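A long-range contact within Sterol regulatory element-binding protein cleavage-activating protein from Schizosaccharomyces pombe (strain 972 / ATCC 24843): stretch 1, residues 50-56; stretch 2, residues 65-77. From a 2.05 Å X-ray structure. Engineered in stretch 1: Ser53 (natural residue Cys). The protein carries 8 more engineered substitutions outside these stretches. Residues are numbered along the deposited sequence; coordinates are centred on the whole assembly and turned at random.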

ATOM      1  N   LEU A  50       5.970 -16.239  10.002  1.00 28.30           N
ATOM      2  CA  LEU A  50       5.254 -17.479   9.853  1.00 25.66           C
ATOM      3  C   LEU A  50       4.793 -18.103  11.156  1.00 32.41           C
ATOM      4  O   LEU A  50       3.816 -18.832  11.122  1.00 33.75           O
ATOM      5  N   ASP A  51       5.527 -17.876  12.239  1.00 25.66           N
ATOM      6  CA  ASP A  51       5.163 -18.282  13.618  1.00 29.16           C
ATOM      7  C   ASP A  51       4.234 -17.322  14.421  1.00 28.44           C
ATOM      8  O   ASP A  51       4.142 -17.434  15.648  1.00 30.79           O
ATOM      9  N   ARG A  52       3.607 -16.360  13.723  1.00 24.20           N
ATOM     10  CA  ARG A  52       2.769 -15.281  14.318  1.00 22.85           C
ATOM     11  C   ARG A  52       3.541 -14.174  15.074  1.00 24.74           C
ATOM     12  O   ARG A  52       2.927 -13.255  15.584  1.00 26.55           O
ATOM     13  N   SER A  53       4.873 -14.216  15.108  1.00 19.45           N
ATOM     14  CA  SER A  53       5.639 -13.206  15.844  1.00 22.94           C
ATOM     15  C   SER A  53       5.395 -11.824  15.210  1.00 20.65           C
ATOM     16  O   SER A  53       5.225 -11.706  13.986  1.00 19.30           O
ATOM     17  N   LEU A  54       5.425 -10.805  16.033  1.00 22.31           N
ATOM     18  CA  LEU A  54       5.152  -9.468  15.581  1.00 30.45           C
ATOM     19  C   LEU A  54       6.247  -8.511  15.995  1.00 22.84           C
ATOM     20  O   LEU A  54       6.613  -8.438  17.152  1.00 24.61           O
ATOM     21  N   VAL A  55       6.645  -7.679  15.065  1.00 18.56           N
ATOM     22  CA  VAL A  55       7.546  -6.578  15.344  1.00 26.12           C
ATOM     23  C   VAL A  55       6.899  -5.300  14.786  1.00 21.48           C
ATOM     24  O   VAL A  55       6.505  -5.236  13.567  1.00 17.89           O
ATOM     25  N   VAL A  56       6.737  -4.312  15.650  1.00 20.51           N
ATOM     26  CA  VAL A  56       6.344  -3.038  15.185  1.00 20.97           C
ATOM     27  C   VAL A  56       7.484  -2.004  15.401  1.00 26.64           C
ATOM     28  O   VAL A  56       8.128  -1.940  16.466  1.00 21.89           O
ATOM     29  N   LYS A  65       8.909  -0.491  18.624  1.00 27.45           N
ATOM     30  CA  LYS A  65       7.832  -0.054  19.439  1.00 27.69           C
ATOM     31  C   LYS A  65       7.229  -1.237  20.198  1.00 36.49           C
ATOM     32  O   LYS A  65       6.806  -1.091  21.324  1.00 33.96           O
ATOM     33  N   LEU A  66       7.154  -2.408  19.584  1.00 35.02           N
ATOM     34  CA  LEU A  66       6.496  -3.545  20.228  1.00 29.69           C
ATOM     35  C   LEU A  66       7.080  -4.739  19.544  1.00 32.04           C
ATOM     36  O   LEU A  66       7.220  -4.752  18.316  1.00 24.88           O
ATOM     37  N   VAL A  67       7.465  -5.733  20.325  1.00 25.17           N
ATOM     38  CA  VAL A  67       7.962  -6.943  19.798  1.00 29.91           C
ATOM     39  C   VAL A  67       7.209  -8.007  20.542  1.00 35.25           C
ATOM     40  O   VAL A  67       7.172  -7.970  21.793  1.00 32.82           O
ATOM     41  N   LEU A  68       6.552  -8.896  19.804  1.00 25.49           N
ATOM     42  CA  LEU A  68       5.927 -10.089  20.429  1.00 28.36           C
ATOM     43  C   LEU A  68       6.400 -11.336  19.771  1.00 31.39           C
ATOM     44  O   LEU A  68       6.230 -11.523  18.574  1.00 29.10           O
ATOM     45  N   SER A  69       6.981 -12.243  20.570  1.00 28.84           N
ATOM     46  CA  SER A  69       7.357 -13.553  20.080  1.00 26.58           C
ATOM     47  C   SER A  69       6.141 -14.422  19.834  1.00 23.62           C
ATOM     48  O   SER A  69       5.057 -14.141  20.295  1.00 22.90           O
ATOM     49  N   LYS A  70       6.346 -15.523  19.135  1.00 27.11           N
ATOM     50  CA  LYS A  70       5.298 -16.527  18.959  1.00 35.24           C
ATOM     51  C   LYS A  70       4.552 -16.933  20.251  1.00 31.50           C
ATOM     52  O   LYS A  70       3.350 -17.112  20.248  1.00 34.03           O
ATOM     53  N   GLU A  71       5.289 -17.032  21.343  1.00 35.50           N
ATOM     54  CA  GLU A  71       4.749 -17.436  22.638  1.00 37.59           C
ATOM     55  C   GLU A  71       4.125 -16.275  23.377  1.00 44.73           C
ATOM     56  O   GLU A  71       3.680 -16.442  24.513  1.00 43.93           O
ATOM     57  N   GLN A  72       4.103 -15.093  22.756  1.00 42.73           N
ATOM     58  CA  GLN A  72       3.418 -13.961  23.334  1.00 34.63           C
ATOM     59  C   GLN A  72       2.214 -13.537  22.467  1.00 35.59           C
ATOM     60  O   GLN A  72       1.672 -12.411  22.634  1.00 30.33           O
ATOM     61  N   MET A  73       1.783 -14.448  21.589  1.00 28.97           N
ATOM     62  CA  MET A  73       0.773 -14.158  20.565  1.00 29.80           C
ATOM     63  C   MET A  73      -0.315 -15.213  20.608  1.00 31.72           C
ATOM     64  O   MET A  73      -0.035 -16.319  20.975  1.00 28.36           O
ATOM     65  N   PRO A  74      -1.529 -14.883  20.147  1.00 33.02           N
ATOM     66  CA  PRO A  74      -2.536 -15.928  19.960  1.00 32.82           C
ATOM     67  C   PRO A  74      -2.072 -17.012  19.003  1.00 31.54           C
ATOM     68  O   PRO A  74      -1.196 -16.790  18.210  1.00 29.56           O
ATOM     69  N   ARG A  75      -2.664 -18.193  19.086  1.00 33.30           N
ATOM     70  CA  ARG A  75      -2.187 -19.312  18.301  1.00 40.15           C
ATOM     71  C   ARG A  75      -2.736 -19.240  16.896  1.00 34.05           C
ATOM     72  O   ARG A  75      -2.297 -19.986  16.033  1.00 39.49           O
ATOM     73  N   THR A  76      -3.674 -18.319  16.667  1.00 26.12           N
ATOM     74  CA  THR A  76      -4.176 -18.029  15.340  1.00 24.63           C
ATOM     75  C   THR A  76      -4.060 -16.538  15.079  1.00 27.30           C
ATOM     76  O   THR A  76      -4.246 -15.701  15.993  1.00 30.47           O
ATOM     77  N   LEU A  77      -3.816 -16.179  13.820  1.00 26.30           N
ATOM     78  CA  LEU A  77      -3.741 -14.743  13.474  1.00 25.06           C
ATOM     79  C   LEU A  77      -4.277 -14.655  12.084  1.00 33.17           C
ATOM     80  O   LEU A  77      -3.636 -15.132  11.154  1.00 32.26           O
TER

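Side-chain packing between residues 50-56 and 65-77, two stretches that together bury 758 Å². Strands 54-56 and 66-68 run antiparallel, their axes 4.7 Å apart at closest approach, so side chains alternate between two faces of the sheet. Leu54, Val56, Leu66 and Leu68 share one face; Val55 and Val67 share the other. On the leucine-rich face Leu54 is the central bump. Its chi1 is t, with chi2 off-well at -114°, and its CD1 lies 4.0 Å from Leu66 CD1, while its CB sits 4.4 Å from Leu68 CB and 4.3 Å from Met73 SD. Leu54 therefore fills a hollow bounded by two strand neighbours and by a methionine from the loop beyond. Leu66 (t, t) also abuts Val56, whose chi1 of 1° is off-well; Val56 CG1 approaches Leu66 CB to 3.8 Å. Val56 CG2 in turn lies 3.9 Å from CD of Lys65, whose CA-to-CB bond points sideways and whose end leads away. On the other face Val55 and Val67, both t, meet more loosely, Val55 CG2 to Val67 CG1 being 4.5 Å. Backbone hydrogen bonds hold these rows in register: Leu54 N to Leu68 O is 2.8 Å, Leu68 N to Leu54 O 2.7 Å, and Val56 N to Leu66 O 2.7 Å.

Beyond the strands, Met73 points toward the first stretch and curls through three m torsions, bringing its CE within 3.2 Å of Arg52 O. Arg52, also pointing toward its partner stretch, has the largest covered area of any residue here, 155 Å². Its m, t, m chain lies along the 73-77 loop: CG is 4.0 Å from Leu77 CB, and CD is 3.8 Å from Thr76 N. The guanidinium has Arg75 O over one face, 3.1 Å from Arg52 NE but at a poor angle for hydrogen bonding; NE instead makes a weak hydrogen bond to Pro74 O at 3.1 Å. Water 2 accepts from Arg52 NH2 at 3.1 Å and lies 2.6 Å from Lys70 O and 2.8 Å from Met73 O, linking the arginine to the turn.

Lys70, extended with all four chi angles t, sends its end away, yet its CG rests 3.2 Å from Asp51 O. Asp51 (p) points toward stretch 2; water 1 bridges the gap, donating to Asp51 OD2 at 2.8 Å and accepting from Lys70 N at 3.0 Å. The engineered Ser53 (p) points sideways and donates a very short hydrogen bond from OG to Asp51 OD1, 2.5 Å.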

ATOM      1  CB  LEU A  50       6.130 -18.530   9.159  1.00 34.19           C
ATOM      2  CG  LEU A  50       6.537 -18.327   7.705  1.00 50.03           C
ATOM      3  CD1 LEU A  50       7.569 -19.357   7.267  1.00 53.67           C
ATOM      4  CD2 LEU A  50       5.336 -18.353   6.792  1.00 53.13           C
ATOM      5  CB  ASP A  51       6.447 -18.475  14.425  1.00 30.39           C
ATOM      6  CG  ASP A  51       7.313 -17.217  14.509  1.00 35.65           C
ATOM      7  OD1 ASP A  51       7.017 -16.176  13.845  1.00 30.95           O
ATOM      8  OD2 ASP A  51       8.323 -17.250  15.253  1.00 30.38           O
ATOM      9  CB  ARG A  52       1.595 -15.861  15.139  1.00 25.26           C
ATOM     10  CG  ARG A  52       0.733 -16.751  14.271  1.00 27.52           C
ATOM     11  CD  ARG A  52      -0.301 -17.605  15.019  1.00 32.97           C
ATOM     12  NE  ARG A  52       0.369 -18.373  16.031  1.00 30.73           N
ATOM     13  CZ  ARG A  52       0.834 -19.601  15.883  1.00 36.66           C
ATOM     14  NH1 ARG A  52       0.590 -20.290  14.775  1.00 34.86           N
ATOM     15  NH2 ARG A  52       1.487 -20.161  16.902  1.00 29.99           N
ATOM     16  CB  SER A  53       7.149 -13.485  15.829  1.00 24.79           C
ATOM     17  OG  SER A  53       7.626 -13.910  14.558  1.00 27.93           O
ATOM     18  CB  LEU A  54       3.873  -9.023  16.221  1.00 22.83           C
ATOM     19  CG  LEU A  54       2.993  -7.830  15.832  1.00 30.74           C
ATOM     20  CD1 LEU A  54       2.929  -6.748  16.838  1.00 36.43           C
ATOM     21  CD2 LEU A  54       3.038  -7.290  14.427  1.00 17.70           C
ATOM     22  CB  VAL A  55       8.941  -6.795  14.682  1.00 23.67           C
ATOM     23  CG1 VAL A  55       9.833  -5.585  14.926  1.00 24.04           C
ATOM     24  CG2 VAL A  55       9.612  -8.113  15.154  1.00 19.31           C
ATOM     25  CB  VAL A  56       4.874  -2.624  15.481  1.00 29.70           C
ATOM     26  CG1 VAL A  56       4.057  -3.654  16.252  1.00 22.09           C
ATOM     27  CG2 VAL A  56       4.634  -1.169  15.771  1.00 27.28           C
ATOM     28  CB  LYS A  65       6.749   0.594  18.596  1.00 20.65           C
ATOM     29  CG  LYS A  65       7.153   1.857  17.865  1.00 29.51           C
ATOM     30  CD  LYS A  65       5.972   2.311  16.973  1.00 35.29           C
ATOM     31  CE  LYS A  65       6.016   3.798  16.663  1.00 53.06           C
ATOM     32  NZ  LYS A  65       4.680   4.401  16.901  1.00 66.47           N
ATOM     33  CB  LEU A  66       4.970  -3.479  19.945  1.00 28.22           C
ATOM     34  CG  LEU A  66       3.897  -4.094  20.833  1.00 38.52           C
ATOM     35  CD1 LEU A  66       2.625  -4.439  20.067  1.00 35.17           C
ATOM     36  CD2 LEU A  66       4.432  -5.334  21.507  1.00 44.61           C
ATOM     37  CB  VAL A  67       9.447  -7.163  20.077  1.00 32.67           C
ATOM     38  CG1 VAL A  67       9.842  -8.541  19.617  1.00 33.68           C
ATOM     39  CG2 VAL A  67      10.306  -6.145  19.359  1.00 36.42           C
ATOM     40  CB  LEU A  68       4.401 -10.026  20.452  1.00 28.02           C
ATOM     41  CG  LEU A  68       3.779  -8.888  21.290  1.00 37.52           C
ATOM     42  CD1 LEU A  68       2.308  -8.712  21.029  1.00 36.12           C
ATOM     43  CD2 LEU A  68       4.012  -9.058  22.807  1.00 37.85           C
ATOM     44  CB  SER A  69       8.247 -14.249  21.140  1.00 32.64           C
ATOM     45  OG  SER A  69       7.489 -14.345  22.400  1.00 33.68           O
ATOM     46  CB  LYS A  70       5.913 -17.776  18.352  1.00 33.51           C
ATOM     47  CG  LYS A  70       4.952 -18.956  18.374  1.00 37.15           C
ATOM     48  CD  LYS A  70       5.673 -20.233  17.988  1.00 45.61           C
ATOM     49  CE  LYS A  70       4.801 -21.456  18.159  1.00 46.90           C
ATOM     50  NZ  LYS A  70       5.679 -22.630  18.331  1.00 48.03           N
ATOM     51  CB  GLU A  71       5.858 -18.032  23.522  1.00 31.87           C
ATOM     52  CG  GLU A  71       6.416 -19.323  22.956  1.00 35.53           C
ATOM     53  CD  GLU A  71       7.512 -19.126  21.905  1.00 35.97           C
ATOM     54  OE1 GLU A  71       7.746 -20.061  21.145  1.00 32.18           O
ATOM     55  OE2 GLU A  71       8.114 -18.041  21.808  1.00 32.62           O
ATOM     56  CB  GLN A  72       4.410 -12.813  23.555  1.00 35.72           C
ATOM     57  CG  GLN A  72       5.501 -13.102  24.597  1.00 34.76           C
ATOM     58  CD  GLN A  72       6.783 -12.273  24.409  1.00 47.13           C
ATOM     59  OE1 GLN A  72       7.013 -11.642  23.365  1.00 40.44           O
ATOM     60  NE2 GLN A  72       7.651 -12.295  25.439  1.00 55.54           N
ATOM     61  CB  MET A  73       1.359 -14.201  19.148  1.00 22.78           C
ATOM     62  CG  MET A  73       2.171 -12.954  18.801  1.00 33.06           C
ATOM     63  SD  MET A  73       1.139 -11.483  18.503  1.00 31.28           S
ATOM     64  CE  MET A  73       0.419 -11.760  16.925  1.00 22.77           C
ATOM     65  CB  PRO A  74      -3.779 -15.175  19.422  1.00 29.41           C
ATOM     66  CG  PRO A  74      -3.268 -13.816  18.993  1.00 32.56           C
ATOM     67  CD  PRO A  74      -2.030 -13.536  19.816  1.00 34.21           C
ATOM     68  CB  ARG A  75      -2.480 -20.664  18.985  1.00 57.45           C
ATOM     69  CG  ARG A  75      -3.888 -21.198  18.828  1.00 75.04           C
ATOM     70  CD  ARG A  75      -3.979 -22.710  19.058  1.00 88.43           C
ATOM     71  NE  ARG A  75      -4.729 -23.373  17.983  1.00 93.90           N
ATOM     72  CZ  ARG A  75      -4.220 -23.683  16.788  1.00 99.31           C
ATOM     73  NH1 ARG A  75      -2.944 -23.418  16.484  1.00 99.66           N
ATOM     74  NH2 ARG A  75      -4.993 -24.268  15.886  1.00101.87           N
ATOM     75  CB  THR A  76      -5.649 -18.430  15.148  1.00 30.75           C
ATOM     76  OG1 THR A  76      -6.478 -17.772  16.126  1.00 32.91           O
ATOM     77  CG2 THR A  76      -5.816 -19.937  15.240  1.00 33.27           C
ATOM     78  CB  LEU A  77      -2.302 -14.277  13.511  1.00 29.29           C
ATOM     79  CG  LEU A  77      -1.814 -12.882  13.938  1.00 35.81           C
ATOM     80  CD1 LEU A  77      -0.713 -12.376  13.013  1.00 28.26           C
ATOM     81  CD2 LEU A  77      -2.867 -11.833  14.152  1.00 25.95           C
TER
HETATM   82  O   HOH W   1       8.942 -16.219  17.763  1.00 32.89           O
HETATM   83  O   HOH W   2       1.212 -18.140  19.257  1.00 42.29           O